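Local structure of muscarinic toxin-like protein 3 homolog (3HH7) at residues G21-K26 / G40-C45. The protein is a homodimeric three-finger neurotoxin of king cobra venom that inhibits nicotinic acetylcholine receptors and so probably blocks postsynaptic cholinergic transmission. Sequence-based numbering, arbitrary orientation.
Sequences GYFCYK and GCTFTC
At the base of the central-finger hairpin, Phe23 and Tyr25 pair with Thr42 and Gly40 through four backbone hydrogen bonds, of which Phe23 N to Thr42 O (2.8 Å, 172°) is the straightest. Between them Cys24 and Cys41 form a non-hydrogen-bonded pair whose side chains share one face, their SG atoms in disulfides to Cys3 and Cys17 respectively. On the other face Thr42 CG2 sits between two rings, 3.6 Å from both Phe23 CE2 and Tyr25 CD2. Tyr25 CG lies between its backbone N and carbonyl carbon (chi1 75°), and the ring leans over Gly40, whose N is 3.6 Å above the ring plane toward the rim; Cys41 O meets the ring edge. Tyr25 OH is hydrogen-bonded to Glu38 OE2. Thr42 O lies over the centre of the Phe23 ring, and Cys45 N approaches that ring's edge, 3.6 Å from Phe23 CZ. Thr42 OG1 donates to Thr44 O (2.7 Å). Phe43 CB sits over the Tyr22 ring centre, 4.3 Å from the centroid, and the Phe43 ring turns its edge toward the Tyr22 face, planes at 90°. Leu48 of the second subunit packs on Phe23. A hairpin base disulfide-bonded to other parts of the core is characteristic of the three-finger toxin fold.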
loop_
_atom_site.group_PDB
_atom_site.type_symbol
_atom_site.label_atom_id
_atom_site.label_comp_id
_atom_site.label_asym_id
_atom_site.label_seq_id
_atom_site.Cartn_x
_atom_site.Cartn_y
_atom_site.Cartn_z
ATOM N N GLY A 21 -6.624 -11.905 -11.695
ATOM C CA GLY A 21 -5.559 -10.924 -11.534
ATOM C C GLY A 21 -6.016 -9.714 -10.747
ATOM O O GLY A 21 -5.552 -8.598 -11.003
ATOM N N TYR A 22 -6.918 -9.941 -9.788
ATOM C CA TYR A 22 -7.453 -8.869 -8.950
ATOM C C TYR A 22 -7.126 -9.008 -7.486
ATOM O O TYR A 22 -7.147 -10.093 -6.907
ATOM C CB TYR A 22 -8.971 -8.772 -9.088
ATOM C CG TYR A 22 -9.418 -8.066 -10.329
ATOM C CD1 TYR A 22 -9.797 -6.725 -10.295
ATOM C CD2 TYR A 22 -9.455 -8.733 -11.550
ATOM C CE1 TYR A 22 -10.207 -6.069 -11.438
ATOM C CE2 TYR A 22 -9.865 -8.085 -12.703
ATOM C CZ TYR A 22 -10.240 -6.760 -12.643
ATOM O OH TYR A 22 -10.643 -6.129 -13.787
ATOM N N PHE A 23 -6.859 -7.860 -6.885
ATOM C CA PHE A 23 -6.634 -7.757 -5.454
ATOM C C PHE A 23 -7.374 -6.526 -4.947
ATOM O O PHE A 23 -8.113 -5.883 -5.706
ATOM C CB PHE A 23 -5.134 -7.704 -5.151
ATOM C CG PHE A 23 -4.351 -6.758 -6.042
ATOM C CD1 PHE A 23 -3.815 -7.199 -7.254
ATOM C CD2 PHE A 23 -4.107 -5.446 -5.644
ATOM C CE1 PHE A 23 -3.067 -6.350 -8.054
ATOM C CE2 PHE A 23 -3.364 -4.590 -6.452
ATOM C CZ PHE A 23 -2.844 -5.043 -7.660
ATOM N N CYS A 24 -7.204 -6.222 -3.669
ATOM C CA CYS A 24 -7.904 -5.091 -3.054
ATOM C C CYS A 24 -6.987 -3.901 -2.855
ATOM O O CYS A 24 -5.758 -4.048 -2.696
ATOM C CB CYS A 24 -8.457 -5.489 -1.687
ATOM S SG CYS A 24 -9.452 -6.992 -1.685
ATOM N N TYR A 25 -7.584 -2.716 -2.817
ATOM C CA TYR A 25 -6.830 -1.539 -2.402
ATOM C C TYR A 25 -7.621 -0.645 -1.460
ATOM O O TYR A 25 -8.868 -0.659 -1.426
ATOM C CB TYR A 25 -6.348 -0.719 -3.604
ATOM C CG TYR A 25 -7.449 0.076 -4.275
ATOM C CD1 TYR A 25 -7.627 1.424 -3.979
ATOM C CD2 TYR A 25 -8.313 -0.530 -5.185
ATOM C CE1 TYR A 25 -8.645 2.161 -4.584
ATOM C CE2 TYR A 25 -9.335 0.179 -5.797
ATOM C CZ TYR A 25 -9.500 1.522 -5.497
ATOM O OH TYR A 25 -10.533 2.202 -6.116
ATOM N N LYS A 26 -6.862 0.145 -0.723
ATOM C CA LYS A 26 -7.368 1.236 0.090
ATOM C C LYS A 26 -6.444 2.427 -0.152
ATOM O O LYS A 26 -5.234 2.317 -0.014
ATOM C CB LYS A 26 -7.386 0.857 1.574
ATOM C CG LYS A 26 -7.989 1.897 2.477
ATOM C CD LYS A 26 -7.934 1.421 3.905
ATOM C CE LYS A 26 -8.762 2.303 4.798
ATOM N NZ LYS A 26 -8.523 1.916 6.234
ATOM N N GLY A 40 -11.525 -0.673 -3.030
ATOM C CA GLY A 40 -12.128 -1.550 -4.008
ATOM C C GLY A 40 -11.239 -2.634 -4.591
ATOM O O GLY A 40 -10.135 -2.883 -4.117
ATOM N N CYS A 41 -11.774 -3.311 -5.600
ATOM C CA CYS A 41 -11.023 -4.245 -6.431
ATOM C C CYS A 41 -10.163 -3.505 -7.429
ATOM O O CYS A 41 -10.549 -2.446 -7.943
ATOM C CB CYS A 41 -11.990 -5.130 -7.221
ATOM S SG CYS A 41 -12.946 -6.249 -6.241
ATOM N N THR A 42 -9.004 -4.082 -7.726
ATOM C CA THR A 42 -8.130 -3.534 -8.763
ATOM C C THR A 42 -7.176 -4.598 -9.287
ATOM O O THR A 42 -6.912 -5.586 -8.598
ATOM C CB THR A 42 -7.324 -2.319 -8.241
ATOM O OG1 THR A 42 -6.618 -1.689 -9.325
ATOM C CG2 THR A 42 -6.335 -2.746 -7.132
ATOM N N PHE A 43 -6.675 -4.394 -10.503
ATOM C CA PHE A 43 -5.618 -5.249 -11.046
ATOM C C PHE A 43 -4.240 -4.568 -11.029
ATOM O O PHE A 43 -3.210 -5.177 -11.376
ATOM C CB PHE A 43 -5.981 -5.761 -12.461
ATOM C CG PHE A 43 -6.230 -4.674 -13.479
ATOM C CD1 PHE A 43 -5.169 -3.986 -14.063
ATOM C CD2 PHE A 43 -7.529 -4.380 -13.896
ATOM C CE1 PHE A 43 -5.399 -2.995 -15.020
ATOM C CE2 PHE A 43 -7.772 -3.390 -14.860
ATOM C CZ PHE A 43 -6.706 -2.699 -15.416
ATOM N N THR A 44 -4.229 -3.303 -10.617
ATOM C CA THR A 44 -2.996 -2.527 -10.470
ATOM C C THR A 44 -3.037 -1.705 -9.174
ATOM O O THR A 44 -4.070 -1.110 -8.830
ATOM C CB THR A 44 -2.731 -1.625 -11.711
ATOM O OG1 THR A 44 -1.527 -0.870 -11.526
ATOM C CG2 THR A 44 -3.874 -0.677 -11.956
ATOM N N CYS A 45 -1.913 -1.669 -8.464
ATOM C CA CYS A 45 -1.853 -0.926 -7.213
ATOM C C CYS A 45 -1.772 0.567 -7.523
ATOM O O CYS A 45 -0.881 0.972 -8.258
ATOM C CB CYS A 45 -0.645 -1.385 -6.394
ATOM S SG CYS A 45 -0.654 -0.738 -4.724
#